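Local coordinates for DUF1881 domain-containing protein (Neurospora crassa, PDB 5Z6D) that is of unknown function but pairs a betagamma-crystallin domain with an Ig-like domain across an interface that leaves the crystallin-type calcium site inoperative, at residues 51-56 / 133-138; 62-67 / 92-97; 99-104 / 201-206; 188-191 / 195-198. The protein carries 1 engineered substitution. All coordinates share one frame; numbering follows the deposited sequence.

In the fold
The four contacts run from the interface between the two domains to the far end of the Ig-like domain. Interactions 1 and 2 touch, their centres about 8 Å apart, and both bring the crystallin sheet (neighbouring strands 50-55 and 64-67) against the mixed sheet containing 131-136 and 91-99; the loss of a working calcium site has been traced to this domain interface. Interactions 3 and 4 belong to the Ig-like domain itself. In interaction 4, strand 195-200 pairs with 91-99, and its centre is about 12 Å from that of interaction 2. Interaction 3 is about 30 Å from interaction 1 between centres. Along the sequence, interaction 2 falls between the segments of interaction 1, and interaction 4 between those of interaction 3.

Interaction 1: 51-56 / 133-138; sequences KVIAWQ and VGIMPE
I135 meets I53 and W55 between two facing sheets, and its side chain carries the whole contact from the 133-138 segment. The dense part is built from a few carbon atoms. The two isoleucines meet end on, with I53 CD1 4.0 Å from I135 CG2 and 4.1 Å from I135 CD1. In I53, CG1 is anti to the carbonyl carbon (chi1 -60°) and the chain runs on nearly straight (chi2 168°), which carries CD1 out to the meeting point. The other approach is at a slant: I135 CD1 rests 4.0 Å from both W55 CZ3 and W55 CH2, on the six-membered ring of the indole. The indole is held from its five-membered ring, where W55 NE1 bonds to V117 O.

Away from these three residues the contact is loose. The backbones stay well apart, with I53 CA 8.7 Å from I135 CA and W55 CA 10.4 Å from V133 CA, and no hydrogen bond spans the segments. I53 and W55 are buried, whereas I135 remains partly exposed. An alanine in place of I135 would probably leave I53 CD1 and W55 CZ3 and CH2 without their shared partner and open a gap between the sheets. Just before I135 in the chain, V133 and G134 both face I93 in a classic beta bulge. Q56, a calcium ligand in another structure of the protein, follows W55 in the chain, with no calcium bound here. Held across the segments by apolar packing alone, the arrangement is a sheet-to-sheet interface between the betagamma-crystallin and Ig-like domains.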
loop_
_atom_site.group_PDB
_atom_site.type_symbol
_atom_site.label_atom_id
_atom_site.label_comp_id
_atom_site.label_asym_id
_atom_site.label_seq_id
_atom_site.Cartn_x
_atom_site.Cartn_y
_atom_site.Cartn_z
ATOM N N LYS A 51 -11.752 2.683 -8.751
ATOM C CA LYS A 51 -11.274 2.770 -7.392
ATOM C C LYS A 51 -9.996 3.598 -7.444
ATOM O O LYS A 51 -9.287 3.566 -8.449
ATOM C CB LYS A 51 -11.047 1.368 -6.844
ATOM C CG LYS A 51 -10.149 1.215 -5.664
ATOM C CD LYS A 51 -9.996 -0.279 -5.439
ATOM C CE LYS A 51 -9.180 -0.609 -4.242
ATOM N NZ LYS A 51 -9.319 -2.060 -3.988
ATOM N N VAL A 52 -9.719 4.386 -6.407
ATOM C CA VAL A 52 -8.468 5.138 -6.366
ATOM C C VAL A 52 -7.583 4.611 -5.259
ATOM O O VAL A 52 -8.033 4.443 -4.120
ATOM C CB VAL A 52 -8.678 6.638 -6.120
ATOM C CG1 VAL A 52 -7.340 7.380 -6.173
ATOM C CG2 VAL A 52 -9.650 7.235 -7.123
ATOM N N ILE A 53 -6.328 4.340 -5.595
ATOM C CA ILE A 53 -5.328 4.077 -4.569
ATOM C C ILE A 53 -4.393 5.270 -4.518
ATOM O O ILE A 53 -3.760 5.590 -5.513
ATOM C CB ILE A 53 -4.550 2.782 -4.850
ATOM C CG1 ILE A 53 -5.506 1.584 -4.889
ATOM C CG2 ILE A 53 -3.452 2.588 -3.795
ATOM C CD1 ILE A 53 -4.864 0.312 -5.441
ATOM N N ALA A 54 -4.318 5.937 -3.367
ATOM C CA ALA A 54 -3.498 7.149 -3.210
ATOM C C ALA A 54 -2.409 6.922 -2.163
ATOM O O ALA A 54 -2.669 6.317 -1.136
ATOM C CB ALA A 54 -4.385 8.352 -2.819
ATOM N N TRP A 55 -1.189 7.397 -2.421
ATOM C CA TRP A 55 -0.120 7.173 -1.472
ATOM C C TRP A 55 0.930 8.269 -1.531
ATOM O O TRP A 55 0.765 9.292 -2.210
ATOM C CB TRP A 55 0.503 5.775 -1.667
ATOM C CG TRP A 55 1.323 5.476 -2.922
ATOM C CD1 TRP A 55 2.684 5.387 -2.996
ATOM C CD2 TRP A 55 0.818 5.148 -4.234
ATOM N NE1 TRP A 55 3.063 5.039 -4.282
ATOM C CE2 TRP A 55 1.949 4.899 -5.055
ATOM C CE3 TRP A 55 -0.459 5.050 -4.793
ATOM C CZ2 TRP A 55 1.825 4.557 -6.415
ATOM C CZ3 TRP A 55 -0.579 4.712 -6.141
ATOM C CH2 TRP A 55 0.559 4.466 -6.935
ATOM N N GLN A 56 1.992 8.054 -0.766
ATOM C CA GLN A 56 3.012 9.061 -0.554
ATOM C C GLN A 56 4.282 8.698 -1.320
ATOM O O GLN A 56 4.961 7.741 -0.978
ATOM C CB GLN A 56 3.295 9.187 0.943
ATOM C CG GLN A 56 4.268 10.276 1.274
ATOM C CD GLN A 56 3.870 11.580 0.644
ATOM O OE1 GLN A 56 4.501 12.040 -0.309
ATOM N NE2 GLN A 56 2.803 12.181 1.159
ATOM N N VAL A 133 2.547 -1.833 -0.285
ATOM C CA VAL A 133 3.752 -2.472 -0.814
ATOM C C VAL A 133 3.523 -3.092 -2.193
ATOM O O VAL A 133 4.433 -3.715 -2.777
ATOM C CB VAL A 133 4.305 -3.556 0.159
ATOM C CG1 VAL A 133 4.746 -2.931 1.495
ATOM C CG2 VAL A 133 3.283 -4.661 0.397
ATOM N N GLY A 134 2.327 -2.919 -2.747
ATOM C CA GLY A 134 2.131 -3.342 -4.128
ATOM C C GLY A 134 0.715 -3.092 -4.606
ATOM O O GLY A 134 -0.164 -2.801 -3.791
ATOM N N ILE A 135 0.492 -3.172 -5.915
ATOM C CA ILE A 135 -0.859 -3.088 -6.468
ATOM C C ILE A 135 -1.011 -4.249 -7.432
ATOM O O ILE A 135 -0.181 -4.421 -8.321
ATOM C CB ILE A 135 -1.101 -1.752 -7.200
ATOM C CG1 ILE A 135 -0.980 -0.581 -6.216
ATOM C CG2 ILE A 135 -2.476 -1.736 -7.872
ATOM C CD1 ILE A 135 -1.093 0.813 -6.846
ATOM N N MET A 136 -2.043 -5.061 -7.247
ATOM C CA MET A 136 -2.216 -6.232 -8.102
ATOM C C MET A 136 -3.617 -6.310 -8.649
ATOM O O MET A 136 -4.565 -6.469 -7.891
ATOM C CB MET A 136 -1.908 -7.517 -7.347
ATOM C CG MET A 136 -2.075 -8.756 -8.228
ATOM S SD MET A 136 -1.539 -10.291 -7.453
ATOM C CE MET A 136 0.231 -10.020 -7.307
ATOM N N PRO A 137 -3.744 -6.230 -9.977
ATOM C CA PRO A 137 -5.050 -6.413 -10.615
ATOM C C PRO A 137 -5.567 -7.831 -10.416
ATOM O O PRO A 137 -4.780 -8.754 -10.175
ATOM C CB PRO A 137 -4.764 -6.131 -12.094
ATOM C CG PRO A 137 -3.301 -6.398 -12.255
ATOM C CD PRO A 137 -2.673 -5.981 -10.956
ATOM N N GLU A 138 -6.882 -8.000 -10.499
ATOM C CA GLU A 138 -7.486 -9.321 -10.388
ATOM C C GLU A 138 -6.872 -10.217 -11.458
ATOM O O GLU A 138 -6.782 -9.826 -12.621
ATOM C CB GLU A 138 -9.009 -9.227 -10.535
ATOM C CG GLU A 138 -9.752 -10.531 -10.326
ATOM C CD GLU A 138 -9.839 -11.357 -11.588
ATOM O OE1 GLU A 138 -9.744 -10.774 -12.689
ATOM O OE2 GLU A 138 -9.996 -12.589 -11.478
#

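Interaction 2: 62-67 / 92-97; sequences GHYREW and AISFLF
Y64 and E66 face A92 and S94, and the contact divides into apolar packing, one weak polar contact and one close approach of a carboxylate to a methyl group.

The apolar part belongs to the Y64 ring. Its CE1 lies 4.2 Å from A92 CB, while CE2 on the other flank comes to 3.8 Å from S94 CB, so the phenol spans the two residues that point toward it from strand 92-97. Y64 CG sits between its backbone N and carbonyl carbon (chi1 76°), a setting that carries the ring toward A92 and S94 while its edge still meets E66 CG.

The polar part is slight. Y64 OH and S94 OG are 3.3 Å apart, which makes a weak hydrogen bond at best, and the serine proton has another acceptor within reach. The hydroxyl oxygen of Y64 also lies against S94 CB, again at 3.3 Å.

The carboxylate of E66 arrives on an extended chain and sets OE2 3.1 Å from A92 CB. A92 N, buried here, finds no hydrogen-bond partner in the model; E66 OE2 is 3.7 Å from it. The same oxygen makes a long, weak ion pair with K51 NZ.

The axes of strands 64-67 and 92-97 pass 9.7 Å apart, with 146° between their N-to-C directions. They belong to different sheets, and their contact is part of the betagamma-crystallin/Ig-like domain interface. Strand 64-67 is one edge strand of the crystallin sheet, beside 50-55, whereas 91-99 lies between 131-136 and 195-200; Y64 also touches W55 and L132, and A92 touches I53 and L132.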
loop_
_atom_site.group_PDB
_atom_site.type_symbol
_atom_site.label_atom_id
_atom_site.label_comp_id
_atom_site.label_asym_id
_atom_site.label_seq_id
_atom_site.Cartn_x
_atom_site.Cartn_y
_atom_site.Cartn_z
ATOM N N GLY A 62 5.006 4.365 3.185
ATOM C CA GLY A 62 3.975 3.481 2.662
ATOM C C GLY A 62 2.553 3.945 2.975
ATOM O O GLY A 62 1.591 3.248 2.675
ATOM N N HIS A 63 2.415 5.127 3.555
ATOM C CA HIS A 63 1.081 5.600 3.945
ATOM C C HIS A 63 0.165 5.704 2.734
ATOM O O HIS A 63 0.554 6.206 1.686
ATOM C CB HIS A 63 1.169 6.948 4.645
ATOM C CG HIS A 63 1.801 6.875 5.999
ATOM N ND1 HIS A 63 2.161 7.998 6.715
ATOM C CD2 HIS A 63 2.141 5.812 6.768
ATOM C CE1 HIS A 63 2.692 7.629 7.868
ATOM N NE2 HIS A 63 2.694 6.308 7.923
ATOM N N TYR A 64 -1.074 5.244 2.871
ATOM C CA TYR A 64 -1.958 5.282 1.723
ATOM C C TYR A 64 -3.417 5.348 2.138
ATOM O O TYR A 64 -3.757 5.118 3.304
ATOM C CB TYR A 64 -1.742 4.056 0.819
ATOM C CG TYR A 64 -2.355 2.771 1.353
ATOM C CD1 TYR A 64 -3.534 2.269 0.817
ATOM C CD2 TYR A 64 -1.755 2.068 2.395
ATOM C CE1 TYR A 64 -4.109 1.105 1.307
ATOM C CE2 TYR A 64 -2.318 0.901 2.887
ATOM C CZ TYR A 64 -3.493 0.423 2.333
ATOM O OH TYR A 64 -4.063 -0.738 2.805
ATOM N N ARG A 65 -4.266 5.678 1.172
ATOM C CA ARG A 65 -5.710 5.587 1.329
ATOM C C ARG A 65 -6.295 4.940 0.093
ATOM O O ARG A 65 -5.719 5.052 -0.988
ATOM C CB ARG A 65 -6.327 6.963 1.531
ATOM C CG ARG A 65 -5.905 7.645 2.809
ATOM C CD ARG A 65 -6.537 7.017 4.036
ATOM N NE ARG A 65 -6.108 7.718 5.245
ATOM C CZ ARG A 65 -6.766 8.733 5.802
ATOM N NH1 ARG A 65 -7.905 9.177 5.272
ATOM N NH2 ARG A 65 -6.287 9.304 6.900
ATOM N N GLU A 66 -7.418 4.249 0.262
ATOM C CA GLU A 66 -8.199 3.753 -0.866
ATOM C C GLU A 66 -9.536 4.463 -0.887
ATOM O O GLU A 66 -10.218 4.512 0.136
ATOM C CB GLU A 66 -8.445 2.243 -0.781
ATOM C CG GLU A 66 -7.251 1.350 -1.051
ATOM C CD GLU A 66 -7.598 -0.123 -0.851
ATOM O OE1 GLU A 66 -8.174 -0.460 0.203
ATOM O OE2 GLU A 66 -7.315 -0.940 -1.748
ATOM N N TRP A 67 -9.915 5.010 -2.036
ATOM C CA TRP A 67 -11.255 5.580 -2.178
ATOM C C TRP A 67 -12.039 4.693 -3.124
ATOM O O TRP A 67 -11.763 4.674 -4.327
ATOM C CB TRP A 67 -11.188 7.026 -2.676
ATOM C CG TRP A 67 -10.378 7.883 -1.746
ATOM C CD1 TRP A 67 -10.503 7.946 -0.395
ATOM C CD2 TRP A 67 -9.323 8.786 -2.097
ATOM N NE1 TRP A 67 -9.586 8.817 0.131
ATOM C CE2 TRP A 67 -8.845 9.350 -0.891
ATOM C CE3 TRP A 67 -8.715 9.156 -3.304
ATOM C CZ2 TRP A 67 -7.791 10.266 -0.857
ATOM C CZ3 TRP A 67 -7.658 10.067 -3.266
ATOM C CH2 TRP A 67 -7.219 10.614 -2.051
ATOM N N ALA A 92 -4.987 -3.300 -3.404
ATOM C CA ALA A 92 -3.839 -2.702 -2.739
ATOM C C ALA A 92 -3.249 -3.725 -1.788
ATOM O O ALA A 92 -3.918 -4.210 -0.881
ATOM C CB ALA A 92 -4.232 -1.437 -1.999
ATOM N N ILE A 93 -1.985 -4.066 -2.018
ATOM C CA ILE A 93 -1.263 -4.969 -1.145
ATOM C C ILE A 93 -0.588 -4.141 -0.067
ATOM O O ILE A 93 0.194 -3.218 -0.381
ATOM C CB ILE A 93 -0.195 -5.796 -1.896
ATOM C CG1 ILE A 93 -0.796 -6.495 -3.119
ATOM C CG2 ILE A 93 0.433 -6.838 -0.967
ATOM C CD1 ILE A 93 0.265 -7.196 -3.982
ATOM N N SER A 94 -0.884 -4.491 1.189
ATOM C CA SER A 94 -0.372 -3.742 2.333
ATOM C C SER A 94 0.171 -4.638 3.448
ATOM O O SER A 94 -0.347 -5.725 3.689
ATOM C CB SER A 94 -1.457 -2.822 2.894
ATOM O OG SER A 94 -2.560 -3.569 3.380
ATOM N N PHE A 95 1.232 -4.166 4.099
ATOM C CA PHE A 95 1.884 -4.847 5.225
ATOM C C PHE A 95 1.834 -4.013 6.500
ATOM O O PHE A 95 1.946 -2.777 6.436
ATOM C CB PHE A 95 3.369 -5.092 4.950
ATOM C CG PHE A 95 3.680 -6.242 4.048
ATOM C CD1 PHE A 95 2.727 -7.163 3.663
ATOM C CD2 PHE A 95 5.009 -6.434 3.651
ATOM C CE1 PHE A 95 3.068 -8.221 2.842
ATOM C CE2 PHE A 95 5.357 -7.485 2.829
ATOM C CZ PHE A 95 4.401 -8.388 2.429
ATOM N N LEU A 96 1.727 -4.682 7.648
ATOM C CA LEU A 96 1.997 -4.064 8.948
ATOM C C LEU A 96 3.065 -4.906 9.658
ATOM O O LEU A 96 2.906 -6.122 9.794
ATOM C CB LEU A 96 0.717 -3.963 9.785
ATOM C CG LEU A 96 0.800 -3.170 11.094
ATOM C CD1 LEU A 96 1.051 -1.706 10.799
ATOM C CD2 LEU A 96 -0.476 -3.349 11.891
ATOM N N PHE A 97 4.142 -4.260 10.108
ATOM C CA PHE A 97 5.308 -4.968 10.636
ATOM C C PHE A 97 5.319 -4.996 12.159
ATOM O O PHE A 97 5.352 -3.946 12.810
ATOM C CB PHE A 97 6.591 -4.326 10.107
ATOM C CG PHE A 97 7.858 -5.052 10.500
ATOM C CD1 PHE A 97 7.915 -6.436 10.505
ATOM C CD2 PHE A 97 9.009 -4.339 10.835
ATOM C CE1 PHE A 97 9.101 -7.107 10.850
ATOM C CE2 PHE A 97 10.198 -5.008 11.191
ATOM C CZ PHE A 97 10.241 -6.395 11.185
#

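Interaction 3: 99-104 / 201-206; sequences DATGGA and VDNKPS
T101 leans on the backbone of V201, D202 and N203, and its side chain can be followed outward from CB. T101 CB itself lies 4.1 Å from N203 CG, the two side chains meeting at a slant. At CB the chain forks. OG1 lies between the backbone N and the carbonyl carbon (chi1 69°), which turns it back to its own loop: it donates to D99 OD1 at 2.6 Å, on the syn lone pair of that oxygen. Across the contact, T101 OG1 merely packs near the N203 amide, whose ND2 is hydrogen-bonded to Y108 OH. The methyl branch goes the other way: T101 CG2 touches V201 C and D202 N, both at 3.7 Å, and thus lies against the peptide between them.

No hydrogen bond joins the segments. Each is instead shaped internally by an aspartate. D99 OD1 also receives T101 N at 2.8 Å, from 55° above the carboxylate plane, while D99 OD2 accepts from G103 N. D202 OD1 accepts from K204 N at 3.0 Å. A side-chain oxygen of Asp accepting from the backbone N two residues on makes an Asx turn, and this surface contact joins two loops of the Ig-like domain, each with such a turn, through T101 against 201-203.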
loop_
_atom_site.group_PDB
_atom_site.type_symbol
_atom_site.label_atom_id
_atom_site.label_comp_id
_atom_site.label_asym_id
_atom_site.label_seq_id
_atom_site.Cartn_x
_atom_site.Cartn_y
_atom_site.Cartn_z
ATOM N N ASP A 99 6.784 -7.117 15.870
ATOM C CA ASP A 99 7.932 -7.767 16.465
ATOM C C ASP A 99 7.492 -8.484 17.733
ATOM O O ASP A 99 6.993 -7.855 18.667
ATOM C CB ASP A 99 9.019 -6.745 16.783
ATOM C CG ASP A 99 10.088 -7.305 17.700
ATOM O OD1 ASP A 99 10.398 -8.509 17.580
ATOM O OD2 ASP A 99 10.610 -6.542 18.539
ATOM N N ALA A 100 7.671 -9.797 17.758
ATOM C CA ALA A 100 7.258 -10.598 18.905
ATOM C C ALA A 100 8.436 -10.969 19.799
ATOM O O ALA A 100 8.267 -11.728 20.756
ATOM C CB ALA A 100 6.546 -11.857 18.430
ATOM N N THR A 101 9.617 -10.431 19.495
ATOM C CA THR A 101 10.838 -10.822 20.204
ATOM C C THR A 101 11.216 -9.918 21.379
ATOM O O THR A 101 12.288 -10.088 21.980
ATOM C CB THR A 101 12.050 -10.871 19.245
ATOM O OG1 THR A 101 12.381 -9.544 18.817
ATOM C CG2 THR A 101 11.743 -11.750 18.035
ATOM N N GLY A 102 10.361 -8.955 21.700
ATOM C CA GLY A 102 10.567 -8.121 22.874
ATOM C C GLY A 102 11.320 -6.822 22.648
ATOM O O GLY A 102 11.769 -6.195 23.600
ATOM N N GLY A 103 11.440 -6.404 21.392
ATOM C CA GLY A 103 12.175 -5.196 21.070
ATOM C C GLY A 103 11.418 -3.909 21.343
ATOM O O GLY A 103 10.201 -3.917 21.562
ATOM N N ALA A 104 12.154 -2.799 21.332
ATOM C CA ALA A 104 11.567 -1.471 21.461
ATOM C C ALA A 104 10.799 -1.109 20.199
ATOM O O ALA A 104 11.010 -1.703 19.142
ATOM C CB ALA A 104 12.654 -0.430 21.737
ATOM N N VAL A 201 9.502 -13.192 14.386
ATOM C CA VAL A 201 9.308 -14.189 15.438
ATOM C C VAL A 201 10.647 -14.672 16.006
ATOM O O VAL A 201 10.695 -15.318 17.052
ATOM C CB VAL A 201 8.488 -15.395 14.928
ATOM C CG1 VAL A 201 7.031 -14.979 14.668
ATOM C CG2 VAL A 201 9.111 -15.976 13.673
ATOM N N ASP A 202 11.730 -14.331 15.322
ATOM C CA ASP A 202 13.069 -14.731 15.748
ATOM C C ASP A 202 14.062 -13.652 15.335
ATOM O O ASP A 202 14.084 -13.252 14.176
ATOM C CB ASP A 202 13.432 -16.084 15.128
ATOM C CG ASP A 202 14.858 -16.508 15.424
ATOM O OD1 ASP A 202 15.442 -16.019 16.414
ATOM O OD2 ASP A 202 15.392 -17.343 14.661
ATOM N N ASN A 203 14.866 -13.158 16.270
ATOM C CA ASN A 203 15.776 -12.068 15.933
ATOM C C ASN A 203 17.220 -12.531 15.781
ATOM O O ASN A 203 18.134 -11.716 15.694
ATOM C CB ASN A 203 15.677 -10.942 16.969
ATOM C CG ASN A 203 15.984 -11.404 18.381
ATOM O OD1 ASN A 203 16.027 -12.597 18.664
ATOM N ND2 ASN A 203 16.183 -10.448 19.282
ATOM N N LYS A 204 17.413 -13.842 15.715
ATOM C CA LYS A 204 18.718 -14.405 15.380
ATOM C C LYS A 204 18.980 -14.320 13.872
ATOM O O LYS A 204 18.202 -14.834 13.075
ATOM C CB LYS A 204 18.808 -15.861 15.849
ATOM C CG LYS A 204 20.193 -16.477 15.696
ATOM C CD LYS A 204 20.167 -17.972 16.005
ATOM C CE LYS A 204 21.563 -18.512 16.270
ATOM N NZ LYS A 204 22.479 -18.277 15.121
ATOM N N PRO A 205 20.080 -13.667 13.478
ATOM C CA PRO A 205 20.429 -13.505 12.068
ATOM C C PRO A 205 20.617 -14.834 11.368
ATOM O O PRO A 205 20.974 -15.833 12.000
ATOM C CB PRO A 205 21.753 -12.731 12.118
ATOM C CG PRO A 205 21.697 -12.012 13.383
ATOM C CD PRO A 205 21.031 -12.958 14.342
ATOM N N SER A 206 20.369 -14.823 10.066
ATOM C CA SER A 206 20.555 -15.994 9.229
ATOM C C SER A 206 21.974 -16.545 9.365
ATOM O O SER A 206 22.959 -15.814 9.233
ATOM C CB SER A 206 20.241 -15.636 7.775
ATOM O OG SER A 206 19.012 -14.924 7.692
#

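Interaction 4: 188-191 / 195-198; sequences SKRT and SFEV
A beta hairpin, strands 186-190 and 195-200, holds this contact, and its closing end is where R190 and T191 meet S195 and F196. K189 and E197 form the antiparallel hydrogen-bonded pair: K189 N to E197 O and E197 N to K189 O are both 2.9 Å. S188 with V198 and R190 with F196 are the non-hydrogen-bonded pairs flanking it.

R190 and F196 share one face of the sheet and run alongside each other in the same direction. R190 is extended as far as CD and turns at chi3 (-60°), bringing its guanidinium beside the ring. F196 CE1 sits 3.8 Å above the guanidinium plane, toward its rim, but the planes are 63° apart, so the groups touch without lying flat on one another. R190 NH2 reaches on to D175 in a salt bridge and to V174 O. A leucine here would probably leave D175 without its cationic mate and the F196 ring without the flat group beside it.

At the turn, T191 N donates to S195 O at 2.8 Å, straight at the hydrogen (175°) but from above the carbonyl plane. T191 OG1 and S195 OG are also 2.8 Å apart, either able to donate; T191 OG1 bonds to Y130 OH as well. T191 CG2 packs 4.0 Å from E197 CB. The pattern is an antiparallel hairpin whose first strand, 186-190, forms one edge of the Ig-like domain's mixed sheet, with 195-200 next in.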
loop_
_atom_site.group_PDB
_atom_site.type_symbol
_atom_site.label_atom_id
_atom_site.label_comp_id
_atom_site.label_asym_id
_atom_site.label_seq_id
_atom_site.Cartn_x
_atom_site.Cartn_y
_atom_site.Cartn_z
ATOM N N SER A 188 3.957 -14.365 8.121
ATOM C CA SER A 188 2.876 -13.513 7.647
ATOM C C SER A 188 1.543 -14.083 8.097
ATOM O O SER A 188 1.368 -15.299 8.183
ATOM C CB SER A 188 2.915 -13.354 6.124
ATOM O OG SER A 188 2.555 -14.549 5.461
ATOM N N LYS A 189 0.616 -13.182 8.407
ATOM C CA LYS A 189 -0.735 -13.538 8.810
ATOM C C LYS A 189 -1.694 -12.680 8.012
ATOM O O LYS A 189 -1.588 -11.454 8.031
ATOM C CB LYS A 189 -0.937 -13.311 10.303
ATOM C CG LYS A 189 -2.347 -13.586 10.788
ATOM C CD LYS A 189 -2.638 -12.859 12.094
ATOM C CE LYS A 189 -3.935 -13.357 12.722
ATOM N NZ LYS A 189 -5.022 -13.558 11.718
ATOM N N ARG A 190 -2.626 -13.310 7.305
ATOM C CA ARG A 190 -3.591 -12.553 6.513
ATOM C C ARG A 190 -4.507 -11.737 7.424
ATOM O O ARG A 190 -5.005 -12.256 8.431
ATOM C CB ARG A 190 -4.421 -13.485 5.625
ATOM C CG ARG A 190 -5.527 -12.768 4.859
ATOM C CD ARG A 190 -6.344 -13.719 3.988
ATOM N NE ARG A 190 -5.512 -14.395 3.000
ATOM C CZ ARG A 190 -5.074 -13.827 1.883
ATOM N NH1 ARG A 190 -5.413 -12.572 1.592
ATOM N NH2 ARG A 190 -4.308 -14.516 1.048
ATOM N N THR A 191 -4.716 -10.465 7.079
ATOM C CA THR A 191 -5.631 -9.617 7.843
ATOM C C THR A 191 -6.705 -9.020 6.941
ATOM O O THR A 191 -7.540 -8.233 7.395
ATOM C CB THR A 191 -4.895 -8.480 8.582
ATOM O OG1 THR A 191 -4.162 -7.682 7.645
ATOM C CG2 THR A 191 -3.926 -9.054 9.617
ATOM N N SER A 195 -4.104 -7.742 2.676
ATOM C CA SER A 195 -3.327 -7.125 3.749
ATOM C C SER A 195 -2.786 -8.203 4.671
ATOM O O SER A 195 -3.428 -9.237 4.887
ATOM C CB SER A 195 -4.162 -6.116 4.541
ATOM O OG SER A 195 -5.238 -6.756 5.195
ATOM N N PHE A 196 -1.588 -7.959 5.198
ATOM C CA PHE A 196 -0.848 -8.964 5.949
ATOM C C PHE A 196 -0.121 -8.314 7.116
ATOM O O PHE A 196 0.524 -7.271 6.961
ATOM C CB PHE A 196 0.150 -9.701 5.037
ATOM C CG PHE A 196 -0.488 -10.303 3.814
ATOM C CD1 PHE A 196 -0.977 -11.599 3.838
ATOM C CD2 PHE A 196 -0.633 -9.562 2.652
ATOM C CE1 PHE A 196 -1.576 -12.146 2.717
ATOM C CE2 PHE A 196 -1.232 -10.099 1.531
ATOM C CZ PHE A 196 -1.705 -11.394 1.561
ATOM N N GLU A 197 -0.232 -8.939 8.281
ATOM C CA GLU A 197 0.625 -8.606 9.405
ATOM C C GLU A 197 1.870 -9.469 9.286
ATOM O O GLU A 197 1.782 -10.695 9.245
ATOM C CB GLU A 197 -0.104 -8.850 10.723
ATOM C CG GLU A 197 0.236 -7.868 11.825
ATOM C CD GLU A 197 -0.671 -8.030 13.031
ATOM O OE1 GLU A 197 -0.458 -8.989 13.801
ATOM O OE2 GLU A 197 -1.598 -7.208 13.200
ATOM N N VAL A 198 3.029 -8.833 9.179
ATOM C CA VAL A 198 4.268 -9.578 9.074
ATOM C C VAL A 198 4.980 -9.423 10.402
ATOM O O VAL A 198 5.240 -8.302 10.831
ATOM C CB VAL A 198 5.132 -9.075 7.918
ATOM C CG1 VAL A 198 6.518 -9.739 7.943
ATOM C CG2 VAL A 198 4.412 -9.313 6.584
#